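Local coordinates for FAD:protein FMN transferase (Vibrio cholerae, PDB 6NXI) that probably transfers the FMN moiety of FAD onto a threonine hydroxyl of target flavoproteins, using magnesium as cofactor, at residues 13-18 with 41-46; 48-53 with 155-160; 185-190 with 197-202. All coordinates share one frame; numbering follows the deposited sequence. Where two conformers were deposited one is given.

In the fold
Contacts 1 and 2 are neighbours at the FAD site, with centres 9 Å apart. Both use helix 32-50, first its middle turns and then its C-terminal end. They touch directly: M15 SD packs on K158 CA at 3.8 Å. Between them they cover both faces of the flavin, M15 from one side and Y53 from the other, and contact 2 goes on to the phosphates and a magnesium ion. Contact 3 lies apart, its centre 21 Å from that of contact 1 and 22 Å from that of contact 2. Its strand 184-188 belongs to the same eight-stranded sheet as the hairpin of contact 1. The side chain of I185 is about 10 Å from a magnesium ion and about 11 Å from FAD.

Contact 1: 13-18 with 41-46; sequences PTMGTT and RLLEEV. With FAD (flavin-adenine dinucleotide), chain B.
M15 reaches across to L43 and V46 with its terminal methyl. Its chain is extended beyond CG (chi2 -180°, chi3 -161°) and runs over one face of the flavin. M15 CG sits 3.7 Å from FAD C7, and SD passes the C7M methyl. M15 CE then overhangs the flavin rim and packs on V46 CG1 at 3.7 Å. M15 CE also meets L43 CD2 at 4.1 Å, the methionine and leucine chains running nearly perpendicular. T14 lies across L43 in the same way, with T14 OG1 3.7 Å from L43 CB. That hydroxyl is not left to the apolar wall: it is hydrogen-bonded to N47 and to a water 2.7 Å from T14 OG1; this water donates to E44 OE1. Behind these side chains the backbone makes a two-residue beta hairpin with a type I' turn, closed by T17 N to T14 O at 2.8 Å. The turn lies on the flavin, and M15 O stands 3.1 Å from FAD N10. The hairpin joins strands 7-14 and 17-24 at the edge of the large antiparallel sheet. Helix 32-50 packs against it, L43 and T14 both touch I181 of strand 177-181, and L43 also touches V165 of helix 157-171.

Contact 2: 48-53 with 155-160; sequences DQMSTY and TIAKGW. With MG (magnesium ion), chain C; FAD (flavin-adenine dinucleotide), chain B.
M50 has the largest share of this contact, packed against A157 and W160. M50 SD lies 4.1 Å from A157 CB. A bend at chi3 (-110°) turns M50 CE toward the indole, within 3.7 Å of W160 CD1. M50 SD is 5.2 Å from the centroid of the W160 five-membered ring and 33° off its normal, an oblique Met-aromatic contact. The two side chains run nearly perpendicular. Beside them a water in the indole plane accepts from W160 NE1 and donates to Q49 OE1, so a polar bridge flanks the apolar packing. A157 faces the cofactor, with A157 CB 3.8 Å from the FAD C8M methyl. The flanking residues form part of the FAD pocket and the metal site. Y53 lies over the pyrimidine end of the flavin, with FAD N3 above its ring centre, and S51 OG forms an ST turn with Y53 N. T155 binds magnesium through its backbone O at 2.3 Å; T155 OG1 stands a longer 2.6 Å from the ion and donates to FAD O5B. FAD O2A, D269 and T273 also bind that ion. K158 NZ donates to FAD O2P at 2.9 Å. The contact joins the C-terminal end of helix 32-50 to the first turn of helix 157-171, which has I156 at its N-cap. V80 of helix 75-90 touches M50 and W160, and M266 of helix 265-278 packs on W160.

Contact 3: 185-190 with 197-202; sequences IRLKGL and WRIAIE
W197 is the large bump here, and its indole fits into the hollow where the backbone turns away after strand 184-188. The peptides of K188, G189 and L190 bend round it. L190 C lies over one face of the W197 ring, 3.4 Å above the plane and offset toward the rim, while L190 O comes within 3.4 Å of W197 CZ2. At the edge, W197 NE1 donates to K188 O at 3.0 Å. This bond is far from straight, with an N-H...O angle of 137°. The donor stands above the carbonyl plane, 50° out of it. G189 shapes the hollow: its positive phi (75°) turns the chain as the strand ends, and its N is hydrogen-bonded to D219. A water in the indole plane lies 3.1 Å from G189 O and makes a weak bond with W197 N. The two segments are not paired as strands. Strand 184-188 is an inner member of the eight-stranded antiparallel sheet, between 177-181 and 220-225, whereas strand 199-203 pairs with 211-215 in a separate two-stranded sheet. Side chains fill the space between them as they diverge. L187 is the bump at the centre. L187 CD2 presses on W197 CB at 3.8 Å. L187 CD1 touches both W197 CB and I199 CG2, each at 4.0 Å, so this methyl fills the gap between them. I199 CG2 faces this leucine and also touches I185 CD1 at 4.1 Å. The I185 and I199 chains lie side by side and run opposite ways. I222 of strand 220-225 touches I185, L187 and I199, and P217 also packs on I199. On the far side of the strand, K188 points away and forms a salt bridge with E175.

Contact 1: 13-18 with 41-46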
# COMPACT_ATOMS: atom_id res chain seq x y z
N PRO A 13 -3.57 15.02 8.80
CA PRO A 13 -3.84 14.73 7.40
C PRO A 13 -2.56 14.38 6.65
O PRO A 13 -1.53 15.01 6.84
CB PRO A 13 -4.37 16.08 6.88
CG PRO A 13 -3.58 17.11 7.66
CD PRO A 13 -3.32 16.46 9.01
N THR A 14 -2.66 13.39 5.78
CA THR A 14 -1.60 13.05 4.79
C THR A 14 -2.21 12.19 3.68
O THR A 14 -3.04 11.35 3.97
CB THR A 14 -0.39 12.38 5.47
OG1 THR A 14 0.75 12.49 4.61
CG2 THR A 14 -0.61 10.92 5.80
N MET A 15 -1.65 12.34 2.48
CA MET A 15 -1.87 11.43 1.33
C MET A 15 -3.37 11.25 1.05
O MET A 15 -3.75 10.11 0.66
CB MET A 15 -1.24 10.08 1.62
CG MET A 15 0.26 10.18 1.93
SD MET A 15 0.99 8.59 2.26
CE MET A 15 2.48 9.07 3.10
N GLY A 16 -4.16 12.28 1.26
CA GLY A 16 -5.60 12.22 0.91
C GLY A 16 -6.37 11.51 2.00
O GLY A 16 -7.56 11.22 1.82
N THR A 17 -5.69 11.18 3.09
CA THR A 17 -6.33 10.42 4.20
C THR A 17 -5.89 11.05 5.53
O THR A 17 -5.48 12.23 5.54
CB THR A 17 -6.11 8.89 4.05
OG1 THR A 17 -6.78 8.11 5.07
CG2 THR A 17 -4.66 8.48 4.00
N THR A 18 -5.85 10.23 6.56
CA THR A 18 -5.43 10.66 7.91
C THR A 18 -4.48 9.61 8.46
O THR A 18 -4.52 8.40 8.11
CB THR A 18 -6.60 10.87 8.89
OG1 THR A 18 -7.17 9.57 9.00
CG2 THR A 18 -7.55 11.96 8.44
N ARG A 41 6.54 16.85 9.10
CA ARG A 41 7.60 17.20 8.11
C ARG A 41 7.98 15.96 7.28
O ARG A 41 8.19 16.08 6.00
CB ARG A 41 8.82 17.77 8.84
CG ARG A 41 9.83 18.44 7.91
CD ARG A 41 11.19 18.64 8.54
NE ARG A 41 11.86 17.37 8.75
CZ ARG A 41 12.43 16.63 7.81
NH1 ARG A 41 12.55 17.08 6.58
NH2 ARG A 41 12.95 15.46 8.13
N LEU A 42 8.12 14.80 7.94
CA LEU A 42 8.55 13.55 7.26
C LEU A 42 7.45 13.19 6.27
O LEU A 42 7.78 12.76 5.19
CB LEU A 42 8.84 12.46 8.29
CG LEU A 42 10.12 12.66 9.10
CD1 LEU A 42 10.11 11.78 10.32
CD2 LEU A 42 11.35 12.36 8.25
N LEU A 43 6.19 13.26 6.69
CA LEU A 43 5.10 12.82 5.79
C LEU A 43 4.92 13.82 4.62
O LEU A 43 4.61 13.38 3.49
CB LEU A 43 3.83 12.60 6.61
CG LEU A 43 3.89 11.39 7.52
CD1 LEU A 43 2.64 11.33 8.39
CD2 LEU A 43 4.08 10.11 6.74
N GLU A 44 5.07 15.11 4.87
CA GLU A 44 5.05 16.13 3.80
C GLU A 44 6.17 15.83 2.81
O GLU A 44 5.91 15.91 1.64
CB GLU A 44 5.13 17.54 4.39
CG GLU A 44 3.76 17.98 4.84
CD GLU A 44 2.83 18.09 3.64
OE1 GLU A 44 1.93 17.24 3.50
OE2 GLU A 44 3.07 19.00 2.81
N GLU A 45 7.36 15.46 3.29
CA GLU A 45 8.45 15.04 2.37
C GLU A 45 8.01 13.84 1.52
O GLU A 45 8.33 13.78 0.35
CB GLU A 45 9.71 14.75 3.18
CG GLU A 45 10.91 14.35 2.34
CD GLU A 45 12.16 14.23 3.20
OE1 GLU A 45 12.12 13.48 4.21
OE2 GLU A 45 13.16 14.95 2.88
N VAL A 46 7.38 12.82 2.12
CA VAL A 46 6.95 11.65 1.31
C VAL A 46 6.03 12.15 0.20
O VAL A 46 6.10 11.64 -0.94
CB VAL A 46 6.26 10.61 2.19
CG1 VAL A 46 5.67 9.52 1.33
CG2 VAL A 46 7.18 9.98 3.24
PA FAD B . -3.81 -0.24 -2.42
O1A FAD B . -4.77 -1.37 -2.50
O2A FAD B . -2.67 -0.31 -1.48
O5B FAD B . -3.23 0.10 -3.87
C5B FAD B . -4.22 0.56 -4.83
C4B FAD B . -3.74 1.79 -5.56
O4B FAD B . -2.53 1.54 -6.31
C3B FAD B . -4.77 2.28 -6.58
O3B FAD B . -5.62 3.25 -5.97
C2B FAD B . -3.90 2.83 -7.71
O2B FAD B . -3.48 4.15 -7.43
C1B FAD B . -2.71 1.89 -7.68
N9A FAD B . -2.84 0.66 -8.43
C8A FAD B . -4.00 0.05 -8.93
N7A FAD B . -3.74 -1.13 -9.44
C5A FAD B . -2.38 -1.32 -9.33
C6A FAD B . -1.54 -2.37 -9.73
N6A FAD B . -1.97 -3.51 -10.29
N1A FAD B . -0.24 -2.24 -9.42
C2A FAD B . 0.19 -1.10 -8.84
N3A FAD B . -0.51 -0.04 -8.41
C4A FAD B . -1.81 -0.22 -8.71
N1 FAD B . -5.33 10.76 -2.78
C2 FAD B . -5.93 11.99 -2.97
O2 FAD B . -7.16 12.05 -3.20
N3 FAD B . -5.24 13.15 -2.89
C4 FAD B . -3.89 13.18 -2.64
O4 FAD B . -3.29 14.25 -2.60
C4X FAD B . -3.22 11.93 -2.45
N5 FAD B . -1.92 11.93 -2.23
C5X FAD B . -1.29 10.71 -2.06
C6 FAD B . 0.10 10.68 -1.84
C7 FAD B . 0.80 9.51 -1.67
C7M FAD B . 2.30 9.56 -1.43
C8 FAD B . 0.09 8.29 -1.69
C8M FAD B . 0.80 6.97 -1.52
C9 FAD B . -1.29 8.30 -1.92
C9A FAD B . -2.01 9.49 -2.09
N10 FAD B . -3.38 9.54 -2.35
C10 FAD B . -4.03 10.75 -2.53
C1' FAD B . -4.18 8.29 -2.32
C2' FAD B . -4.06 7.46 -3.55
O2' FAD B . -4.57 8.15 -4.68
C3' FAD B . -4.86 6.16 -3.35
O3' FAD B . -6.24 6.40 -3.18
C4' FAD B . -4.47 5.36 -2.12
O4' FAD B . -3.06 5.40 -1.97
C5' FAD B . -5.02 3.95 -2.17
O5' FAD B . -4.43 3.20 -1.07
P FAD B . -5.02 1.79 -0.70
O1P FAD B . -6.48 1.81 -0.65
O2P FAD B . -4.15 1.38 0.47
O3P FAD B . -4.64 1.03 -2.04
O HOH W 1 1.76 15.01 5.01

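Contact 2: 48-53 with 155-160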
# COMPACT_ATOMS: atom_id res chain seq x y z
N ASP A 48 5.86 15.22 -1.10
CA ASP A 48 6.65 16.02 -2.07
C ASP A 48 7.56 15.15 -2.94
O ASP A 48 8.02 15.65 -3.99
CB ASP A 48 7.39 17.11 -1.30
CG ASP A 48 6.48 18.24 -0.83
OD1 ASP A 48 5.40 18.42 -1.42
OD2 ASP A 48 6.87 18.93 0.10
N GLN A 49 7.91 13.95 -2.50
CA GLN A 49 8.70 13.00 -3.30
C GLN A 49 7.76 12.21 -4.22
O GLN A 49 8.12 11.92 -5.35
CB GLN A 49 9.51 12.14 -2.37
CG GLN A 49 10.64 12.91 -1.72
CD GLN A 49 11.33 12.12 -0.65
OE1 GLN A 49 10.74 11.24 -0.01
NE2 GLN A 49 12.53 12.62 -0.29
N MET A 50 6.62 11.75 -3.69
CA MET A 50 5.95 10.59 -4.30
C MET A 50 4.44 10.78 -4.54
O MET A 50 3.83 9.77 -5.01
CB MET A 50 6.22 9.34 -3.46
CG MET A 50 7.74 8.94 -3.61
SD MET A 50 8.19 7.51 -2.62
CE MET A 50 9.23 8.17 -1.32
N SER A 51 3.86 11.94 -4.26
CA SER A 51 2.42 12.20 -4.56
C SER A 51 2.19 12.39 -6.07
O SER A 51 2.74 13.33 -6.63
CB SER A 51 1.86 13.37 -3.83
OG SER A 51 0.44 13.53 -4.16
N THR A 52 1.33 11.58 -6.68
CA THR A 52 0.90 11.86 -8.07
C THR A 52 0.04 13.12 -8.17
O THR A 52 -0.13 13.60 -9.32
CB THR A 52 0.13 10.68 -8.67
OG1 THR A 52 -0.91 10.40 -7.72
CG2 THR A 52 1.07 9.54 -8.96
N TYR A 53 -0.56 13.59 -7.07
CA TYR A 53 -1.56 14.69 -7.03
C TYR A 53 -0.87 16.05 -6.89
O TYR A 53 -1.53 17.07 -7.07
CB TYR A 53 -2.58 14.46 -5.90
CG TYR A 53 -3.49 13.28 -6.12
CD1 TYR A 53 -4.77 13.44 -6.63
CD2 TYR A 53 -3.04 12.02 -5.76
CE1 TYR A 53 -5.60 12.33 -6.75
CE2 TYR A 53 -3.83 10.91 -5.94
CZ TYR A 53 -5.12 11.07 -6.42
OH TYR A 53 -5.85 9.91 -6.53
N THR A 155 0.21 2.51 -4.19
CA THR A 155 0.05 1.15 -3.65
C THR A 155 1.13 0.90 -2.63
O THR A 155 1.09 -0.18 -2.05
CB THR A 155 0.08 0.11 -4.75
OG1 THR A 155 -0.53 -1.08 -4.27
CG2 THR A 155 1.45 -0.22 -5.26
N ILE A 156 2.13 1.77 -2.51
CA ILE A 156 3.35 1.37 -1.77
C ILE A 156 3.87 2.53 -0.95
O ILE A 156 4.55 2.29 0.11
CB ILE A 156 4.38 0.79 -2.75
CG1 ILE A 156 5.60 0.18 -2.04
CG2 ILE A 156 4.73 1.81 -3.84
CD1 ILE A 156 6.52 -0.61 -3.00
N ALA A 157 3.76 3.76 -1.45
CA ALA A 157 4.37 4.88 -0.71
C ALA A 157 3.62 5.16 0.61
O ALA A 157 4.25 5.80 1.51
CB ALA A 157 4.46 6.09 -1.58
N LYS A 158 2.39 4.69 0.81
CA LYS A 158 1.72 4.81 2.13
C LYS A 158 2.50 3.96 3.17
O LYS A 158 2.79 4.46 4.25
CB LYS A 158 0.26 4.39 2.03
CG LYS A 158 -0.71 5.07 2.96
CD LYS A 158 -2.14 5.01 2.39
CE LYS A 158 -2.67 3.60 2.44
NZ LYS A 158 -4.14 3.55 2.39
N GLY A 159 2.77 2.70 2.86
CA GLY A 159 3.59 1.78 3.68
C GLY A 159 4.93 2.41 3.94
O GLY A 159 5.42 2.32 5.05
N TRP A 160 5.52 3.03 2.91
CA TRP A 160 6.81 3.74 3.09
C TRP A 160 6.66 4.81 4.17
O TRP A 160 7.55 4.87 5.07
CB TRP A 160 7.29 4.35 1.76
CG TRP A 160 8.53 5.17 1.96
CD1 TRP A 160 8.60 6.53 1.92
CD2 TRP A 160 9.88 4.71 2.19
NE1 TRP A 160 9.88 6.94 2.13
CE2 TRP A 160 10.69 5.86 2.33
CE3 TRP A 160 10.49 3.45 2.32
CZ2 TRP A 160 12.05 5.77 2.58
CZ3 TRP A 160 11.83 3.36 2.58
CH2 TRP A 160 12.60 4.51 2.73
MG MG C . -0.71 -1.64 -1.69
PA FAD B . -3.81 -0.24 -2.42
O1A FAD B . -4.77 -1.37 -2.50
O2A FAD B . -2.67 -0.31 -1.48
O5B FAD B . -3.23 0.10 -3.87
C5B FAD B . -4.22 0.56 -4.83
C4B FAD B . -3.74 1.79 -5.56
O4B FAD B . -2.53 1.54 -6.31
C3B FAD B . -4.77 2.28 -6.58
O3B FAD B . -5.62 3.25 -5.97
C2B FAD B . -3.90 2.83 -7.71
O2B FAD B . -3.48 4.15 -7.43
C1B FAD B . -2.71 1.89 -7.68
N9A FAD B . -2.84 0.66 -8.43
C8A FAD B . -4.00 0.05 -8.93
N7A FAD B . -3.74 -1.13 -9.44
C5A FAD B . -2.38 -1.32 -9.33
C6A FAD B . -1.54 -2.37 -9.73
N6A FAD B . -1.97 -3.51 -10.29
N1A FAD B . -0.24 -2.24 -9.42
C2A FAD B . 0.19 -1.10 -8.84
N3A FAD B . -0.51 -0.04 -8.41
C4A FAD B . -1.81 -0.22 -8.71
N1 FAD B . -5.33 10.76 -2.78
C2 FAD B . -5.93 11.99 -2.97
O2 FAD B . -7.16 12.05 -3.20
N3 FAD B . -5.24 13.15 -2.89
C4 FAD B . -3.89 13.18 -2.64
O4 FAD B . -3.29 14.25 -2.60
C4X FAD B . -3.22 11.93 -2.45
N5 FAD B . -1.92 11.93 -2.23
C5X FAD B . -1.29 10.71 -2.06
C6 FAD B . 0.10 10.68 -1.84
C7 FAD B . 0.80 9.51 -1.67
C7M FAD B . 2.30 9.56 -1.43
C8 FAD B . 0.09 8.29 -1.69
C8M FAD B . 0.80 6.97 -1.52
C9 FAD B . -1.29 8.30 -1.92
C9A FAD B . -2.01 9.49 -2.09
N10 FAD B . -3.38 9.54 -2.35
C10 FAD B . -4.03 10.75 -2.53
C1' FAD B . -4.18 8.29 -2.32
C2' FAD B . -4.06 7.46 -3.55
O2' FAD B . -4.57 8.15 -4.68
C3' FAD B . -4.86 6.16 -3.35
O3' FAD B . -6.24 6.40 -3.18
C4' FAD B . -4.47 5.36 -2.12
O4' FAD B . -3.06 5.40 -1.97
C5' FAD B . -5.02 3.95 -2.17
O5' FAD B . -4.43 3.20 -1.07
P FAD B . -5.02 1.79 -0.70
O1P FAD B . -6.48 1.81 -0.65
O2P FAD B . -4.15 1.38 0.47
O3P FAD B . -4.64 1.03 -2.04
O HOH W 2 10.45 9.78 2.22

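Contact 3: 185-190 with 197-202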
# COMPACT_ATOMS: atom_id res chain seq x y z
N ILE A 185 -0.52 -0.28 8.73
CA ILE A 185 -0.10 -0.23 10.15
C ILE A 185 1.30 -0.77 10.35
O ILE A 185 1.72 -1.77 9.75
CB ILE A 185 -1.13 -1.00 10.99
CG1 ILE A 185 -2.51 -0.39 10.86
CG2 ILE A 185 -0.64 -1.09 12.42
CD1 ILE A 185 -3.60 -1.26 11.48
N ARG A 186 2.00 -0.19 11.30
CA ARG A 186 3.20 -0.83 11.84
C ARG A 186 3.20 -0.71 13.37
O ARG A 186 2.90 0.38 13.87
CB ARG A 186 4.47 -0.22 11.26
CG ARG A 186 5.71 -0.94 11.73
CD ARG A 186 6.85 -0.72 10.75
NE ARG A 186 8.09 -0.93 11.45
CZ ARG A 186 9.28 -0.59 10.98
NH1 ARG A 186 9.38 0.03 9.82
NH2 ARG A 186 10.35 -0.86 11.73
N LEU A 187 3.54 -1.81 14.04
CA LEU A 187 3.43 -1.93 15.51
C LEU A 187 4.78 -2.28 16.12
O LEU A 187 5.57 -3.02 15.51
CB LEU A 187 2.50 -3.09 15.84
CG LEU A 187 1.13 -3.11 15.20
CD1 LEU A 187 0.41 -4.40 15.55
CD2 LEU A 187 0.36 -1.86 15.64
N LYS A 188 5.01 -1.79 17.31
CA LYS A 188 6.15 -2.26 18.12
C LYS A 188 5.77 -2.26 19.60
O LYS A 188 5.13 -1.31 20.05
CB LYS A 188 7.40 -1.41 17.90
CG LYS A 188 8.65 -2.13 18.38
CD LYS A 188 9.84 -1.25 18.24
CE LYS A 188 11.13 -2.02 18.34
NZ LYS A 188 11.63 -1.93 19.72
N GLY A 189 6.16 -3.31 20.32
CA GLY A 189 6.07 -3.35 21.78
C GLY A 189 4.65 -3.54 22.24
O GLY A 189 3.93 -4.35 21.62
N LEU A 190 4.25 -2.80 23.26
CA LEU A 190 3.04 -3.08 24.06
C LEU A 190 2.14 -1.85 24.13
O LEU A 190 2.64 -0.70 24.13
CB LEU A 190 3.46 -3.50 25.46
CG LEU A 190 4.39 -4.71 25.55
CD1 LEU A 190 4.88 -4.85 26.95
CD2 LEU A 190 3.72 -5.98 25.05
N TRP A 197 -0.15 -4.86 20.73
CA TRP A 197 -1.22 -4.01 20.14
C TRP A 197 -2.21 -4.90 19.41
O TRP A 197 -1.75 -5.83 18.71
CB TRP A 197 -0.59 -3.00 19.15
CG TRP A 197 0.35 -2.01 19.78
CD1 TRP A 197 1.70 -2.16 19.94
CD2 TRP A 197 0.01 -0.76 20.37
NE1 TRP A 197 2.21 -1.11 20.64
CE2 TRP A 197 1.21 -0.22 20.90
CE3 TRP A 197 -1.16 -0.01 20.50
CZ2 TRP A 197 1.26 1.04 21.50
CZ3 TRP A 197 -1.12 1.23 21.11
CH2 TRP A 197 0.08 1.75 21.61
N ARG A 198 -3.48 -4.52 19.42
CA ARG A 198 -4.60 -5.35 18.91
C ARG A 198 -5.11 -4.73 17.61
O ARG A 198 -5.40 -3.51 17.54
CB ARG A 198 -5.69 -5.49 19.99
CG ARG A 198 -5.18 -6.20 21.24
CD ARG A 198 -6.09 -6.18 22.46
NE ARG A 198 -7.06 -7.27 22.33
CZ ARG A 198 -8.40 -7.17 22.34
NH1 ARG A 198 -9.03 -6.01 22.53
NH2 ARG A 198 -9.12 -8.27 22.19
N ILE A 199 -5.14 -5.51 16.51
CA ILE A 199 -5.74 -4.97 15.27
C ILE A 199 -6.91 -5.90 14.95
O ILE A 199 -6.93 -7.03 15.40
CB ILE A 199 -4.71 -4.88 14.12
CG1 ILE A 199 -4.35 -6.28 13.67
CG2 ILE A 199 -3.48 -4.05 14.54
CD1 ILE A 199 -3.60 -6.32 12.38
N ALA A 200 -7.85 -5.43 14.18
CA ALA A 200 -9.01 -6.25 13.75
C ALA A 200 -8.90 -6.58 12.28
O ALA A 200 -8.59 -5.71 11.46
CB ALA A 200 -10.28 -5.51 14.09
N ILE A 201 -9.14 -7.85 11.95
CA ILE A 201 -9.37 -8.28 10.55
C ILE A 201 -10.88 -8.37 10.33
O ILE A 201 -11.53 -9.10 11.08
CB ILE A 201 -8.65 -9.59 10.22
CG1 ILE A 201 -7.16 -9.48 10.60
CG2 ILE A 201 -8.90 -9.90 8.75
CD1 ILE A 201 -6.23 -10.22 9.71
N GLU A 202 -11.38 -7.60 9.37
CA GLU A 202 -12.82 -7.55 9.01
C GLU A 202 -13.11 -8.81 8.19
O GLU A 202 -12.40 -9.10 7.22
CB GLU A 202 -13.18 -6.26 8.28
CG GLU A 202 -13.07 -5.01 9.15
CD GLU A 202 -14.14 -4.84 10.22
OE1 GLU A 202 -15.25 -5.41 10.07
OE2 GLU A 202 -13.87 -4.14 11.22
O HOH W 3 2.71 -5.20 18.88